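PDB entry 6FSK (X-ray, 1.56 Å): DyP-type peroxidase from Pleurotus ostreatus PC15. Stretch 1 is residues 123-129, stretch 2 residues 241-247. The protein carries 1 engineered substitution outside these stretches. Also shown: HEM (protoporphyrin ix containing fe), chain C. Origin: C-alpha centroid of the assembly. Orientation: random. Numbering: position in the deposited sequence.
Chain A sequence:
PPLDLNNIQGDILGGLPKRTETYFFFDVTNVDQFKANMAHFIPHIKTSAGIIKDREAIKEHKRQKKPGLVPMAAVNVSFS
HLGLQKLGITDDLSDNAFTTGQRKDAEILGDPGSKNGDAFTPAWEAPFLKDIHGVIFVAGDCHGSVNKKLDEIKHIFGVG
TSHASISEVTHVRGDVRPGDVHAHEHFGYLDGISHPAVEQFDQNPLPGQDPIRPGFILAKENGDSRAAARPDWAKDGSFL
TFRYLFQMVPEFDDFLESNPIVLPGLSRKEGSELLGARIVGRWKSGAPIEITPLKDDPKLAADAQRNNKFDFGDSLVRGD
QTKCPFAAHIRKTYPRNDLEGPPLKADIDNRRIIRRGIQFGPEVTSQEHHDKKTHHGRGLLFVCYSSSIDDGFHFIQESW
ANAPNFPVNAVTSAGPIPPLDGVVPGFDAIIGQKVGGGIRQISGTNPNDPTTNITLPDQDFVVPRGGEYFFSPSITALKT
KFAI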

# COMPACT_ATOMS: atom_id res chain seq x y z
N ALA A 123 12.68 -3.91 14.51
CA ALA A 123 13.67 -4.84 13.96
C ALA A 123 13.71 -4.61 12.47
O ALA A 123 13.18 -5.36 11.65
CB ALA A 123 13.33 -6.24 14.29
N TRP A 124 14.38 -3.52 12.10
CA TRP A 124 14.50 -3.09 10.72
C TRP A 124 15.96 -3.11 10.23
O TRP A 124 16.90 -3.14 11.05
CB TRP A 124 14.02 -1.65 10.59
CG TRP A 124 12.51 -1.47 10.70
CD1 TRP A 124 11.59 -2.39 10.75
CD2 TRP A 124 11.84 -0.22 10.68
NE1 TRP A 124 10.30 -1.83 10.82
CE2 TRP A 124 10.44 -0.48 10.74
CE3 TRP A 124 12.29 1.10 10.48
CZ2 TRP A 124 9.51 0.52 10.70
CZ3 TRP A 124 11.37 2.11 10.49
CH2 TRP A 124 9.96 1.78 10.53
N GLU A 125 16.13 -3.14 8.91
CA GLU A 125 17.47 -2.96 8.39
C GLU A 125 18.07 -1.66 8.88
O GLU A 125 17.43 -0.62 9.08
CB GLU A 125 17.48 -2.98 6.88
CG GLU A 125 17.01 -4.26 6.28
CD GLU A 125 17.22 -4.40 4.85
OE1 GLU A 125 17.64 -3.41 4.19
OE2 GLU A 125 16.90 -5.50 4.34
N ALA A 126 19.40 -1.65 9.13
CA ALA A 126 20.04 -0.49 9.76
C ALA A 126 19.80 0.87 9.18
O ALA A 126 19.56 1.84 9.93
CB ALA A 126 21.54 -0.78 9.89
N PRO A 127 19.78 1.00 7.88
CA PRO A 127 19.61 2.32 7.32
C PRO A 127 18.24 2.93 7.65
O PRO A 127 18.10 4.13 7.82
CB PRO A 127 19.76 2.12 5.84
CG PRO A 127 20.50 0.84 5.71
CD PRO A 127 20.22 -0.01 6.87
N PHE A 128 17.23 2.07 7.87
CA PHE A 128 15.90 2.61 8.19
C PHE A 128 15.71 2.99 9.62
O PHE A 128 14.68 3.54 10.00
CB PHE A 128 14.79 1.62 7.68
CG PHE A 128 14.69 1.58 6.16
CD1 PHE A 128 14.04 2.64 5.49
CD2 PHE A 128 15.23 0.58 5.40
CE1 PHE A 128 13.99 2.65 4.11
CE2 PHE A 128 15.15 0.58 4.00
CZ PHE A 128 14.51 1.61 3.38
N LEU A 129 16.75 2.72 10.43
CA LEU A 129 16.81 3.17 11.78
C LEU A 129 17.43 4.53 11.84
O LEU A 129 17.36 5.17 12.87
CB LEU A 129 17.50 2.13 12.68
CG LEU A 129 16.79 0.82 12.81
CD1 LEU A 129 17.62 -0.06 13.75
CD2 LEU A 129 15.41 1.04 13.37
N THR A 241 2.89 6.73 2.51
CA THR A 241 3.40 5.69 3.45
C THR A 241 4.22 4.70 2.68
O THR A 241 3.75 4.11 1.72
CB THR A 241 2.22 5.00 4.16
OG1 THR A 241 1.56 5.93 5.02
CG2 THR A 241 2.78 3.82 5.00
N PHE A 242 5.49 4.49 3.14
CA PHE A 242 6.38 3.44 2.60
C PHE A 242 6.59 2.35 3.61
O PHE A 242 6.88 2.68 4.77
CB PHE A 242 7.72 4.01 2.20
CG PHE A 242 8.71 2.97 1.81
CD1 PHE A 242 8.58 2.24 0.64
CD2 PHE A 242 9.80 2.71 2.62
CE1 PHE A 242 9.57 1.29 0.29
CE2 PHE A 242 10.72 1.73 2.26
CZ PHE A 242 10.54 1.01 1.17
N ARG A 243 6.42 1.09 3.20
CA ARG A 243 6.69 -0.09 4.05
C ARG A 243 7.49 -1.08 3.26
O ARG A 243 7.12 -1.48 2.16
CB ARG A 243 5.40 -0.76 4.55
CG ARG A 243 4.53 0.20 5.37
CD ARG A 243 4.89 0.17 6.84
NE ARG A 243 4.54 -1.03 7.59
CZ ARG A 243 5.10 -1.43 8.72
NH1 ARG A 243 6.15 -0.81 9.23
NH2 ARG A 243 4.62 -2.52 9.28
N TYR A 244 8.65 -1.44 3.81
CA TYR A 244 9.52 -2.42 3.13
C TYR A 244 9.18 -3.82 3.60
O TYR A 244 9.56 -4.19 4.75
CB TYR A 244 10.94 -2.05 3.50
CG TYR A 244 12.06 -2.69 2.72
CD1 TYR A 244 11.87 -3.33 1.54
CD2 TYR A 244 13.37 -2.50 3.16
CE1 TYR A 244 12.95 -3.82 0.79
CE2 TYR A 244 14.41 -3.02 2.44
CZ TYR A 244 14.22 -3.63 1.27
OH TYR A 244 15.34 -4.13 0.55
N LEU A 245 8.31 -4.47 2.85
CA LEU A 245 7.63 -5.68 3.37
C LEU A 245 8.18 -6.95 2.79
O LEU A 245 7.95 -7.26 1.64
CB LEU A 245 6.13 -5.62 3.17
CG LEU A 245 5.47 -4.44 3.88
CD1 LEU A 245 3.94 -4.46 3.57
CD2 LEU A 245 5.62 -4.40 5.39
N PHE A 246 8.99 -7.67 3.55
CA PHE A 246 9.55 -8.94 3.01
C PHE A 246 8.47 -10.00 3.11
O PHE A 246 7.70 -10.00 4.09
CB PHE A 246 10.80 -9.34 3.83
CG PHE A 246 12.01 -8.57 3.46
CD1 PHE A 246 12.14 -7.25 3.75
CD2 PHE A 246 13.05 -9.16 2.76
CE1 PHE A 246 13.23 -6.49 3.31
CE2 PHE A 246 14.18 -8.43 2.40
CZ PHE A 246 14.26 -7.10 2.68
N GLN A 247 8.41 -10.87 2.13
CA GLN A 247 7.45 -11.96 2.13
C GLN A 247 8.17 -13.31 2.23
O GLN A 247 9.16 -13.55 1.57
CB GLN A 247 6.64 -11.90 0.87
CG GLN A 247 5.73 -10.65 0.89
CD GLN A 247 5.03 -10.48 -0.43
OE1 GLN A 247 5.25 -9.51 -1.09
NE2 GLN A 247 4.10 -11.30 -0.75
CHA HEM C . -5.70 -5.49 -1.57
CHB HEM C . -1.77 -8.25 -1.15
CHC HEM C . -0.08 -5.22 2.19
CHD HEM C . -4.16 -2.61 2.00
C1A HEM C . -4.79 -6.53 -1.78
C2A HEM C . -4.93 -7.59 -2.72
C3A HEM C . -3.82 -8.34 -2.65
C4A HEM C . -3.03 -7.77 -1.60
CMA HEM C . -3.54 -9.60 -3.39
CAA HEM C . -6.15 -7.82 -3.60
CBA HEM C . -6.13 -7.23 -5.01
CGA HEM C . -6.24 -5.73 -5.01
O1A HEM C . -7.32 -5.18 -4.79
O2A HEM C . -5.20 -5.07 -5.26
C1B HEM C . -0.93 -7.69 -0.18
C2B HEM C . 0.34 -8.14 0.17
C3B HEM C . 0.87 -7.29 1.09
C4B HEM C . -0.18 -6.28 1.31
CMB HEM C . 1.01 -9.39 -0.34
CAB HEM C . 2.15 -7.26 1.83
CBB HEM C . 3.24 -7.88 1.42
C1C HEM C . -1.01 -4.29 2.53
C2C HEM C . -0.96 -3.29 3.52
C3C HEM C . -2.11 -2.56 3.51
C4C HEM C . -2.90 -3.07 2.42
CMC HEM C . 0.23 -3.08 4.42
CAC HEM C . -2.61 -1.46 4.37
CBC HEM C . -2.25 -1.29 5.66
C1D HEM C . -4.88 -3.17 0.94
C2D HEM C . -6.12 -2.51 0.45
C3D HEM C . -6.52 -3.32 -0.60
C4D HEM C . -5.58 -4.43 -0.64
CMD HEM C . -6.75 -1.26 0.91
CAD HEM C . -7.77 -3.19 -1.46
CBD HEM C . -8.99 -3.80 -0.84
CGD HEM C . -10.23 -3.54 -1.65
O1D HEM C . -10.90 -4.57 -1.90
O2D HEM C . -10.45 -2.43 -2.10
NA HEM C . -3.65 -6.69 -0.99
NB HEM C . -1.27 -6.62 0.57
NC HEM C . -2.30 -4.22 1.94
ND HEM C . -4.65 -4.33 0.32
FE HEM C . -3.02 -5.51 0.50
O HOH W 1 17.65 -3.45 1.43

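How do the two backbones lie with respect to one another? Residues 241-247 form part of a strand, while residues 123-129 form neither a regular helix nor a strand, and no hydrogen bond passes directly between them. The closest CA atoms, those of Trp124 and Tyr244, are 9.1 Å apart, so side chains must fill the gap. The first stretch braces itself instead: Phe128 N donates to Glu125 O at 3.0 Å, and Leu129 N donates to Ala126 O at 3.0 Å. These bonds fold the chain back on itself, and Glu125 and Phe128 both direct their CA-to-CB bonds toward the strand. The alternation of the strand does the rest, with Phe242, Tyr244 and Phe246 pointing toward the first stretch.

What makes the apolar part of the contact? Phe128, a buried residue, sets its ring against two aromatic neighbours from the strand. Phe128 CE1 lies 3.9 Å from Phe242 CE2, and Phe128 CE2 lies 3.7 Å from Tyr244 CD2. Both ring pairs are oblique, with planes at 34° for Phe128 and Phe242 and 60° for Phe128 and Tyr244, so neither is a stack. The carbon-to-carbon distances are those of van der Waals contact, and packing the rings together removes apolar surface from solvent.

How does a carboxylate fit among aromatic rings? The side chain of Glu125 reaches toward the outer ends of the Tyr244 and Phe246 rings, so that OE1 comes to 3.7 Å from Tyr244 CE2, at the edge of the tyrosine ring and near its plane. There the slightly positive ring hydrogens can favour a negatively charged group. Glu125 OE2 approaches Phe246 CZ at 3.5 Å. A water supplies the polar link that the direct contacts lack: it donates to Glu125 OE1 at 2.8 Å and also hydrogen-bonds Tyr244 OH at 2.6 Å, joining the two stretches through their side chains.

Where does Arg243 enter, if its side chain starts out on the far side of the strand? Its CA-to-CB bond points away, but the long chain, with chi1, chi2 and chi3 all m, bends so that its end comes nearer. Arg243 NH1 reaches 3.9 Å from Trp124 CZ2, which lies at the edge of the guanidinium, near its plane. The two groups are not hydrogen-bonded to each other; Trp124 NE1 and both terminal nitrogens of Arg243 are satisfied elsewhere in the structure. Leu245 takes no part in this contact, and its CD1 instead lies 3.8 Å from HEM CAB.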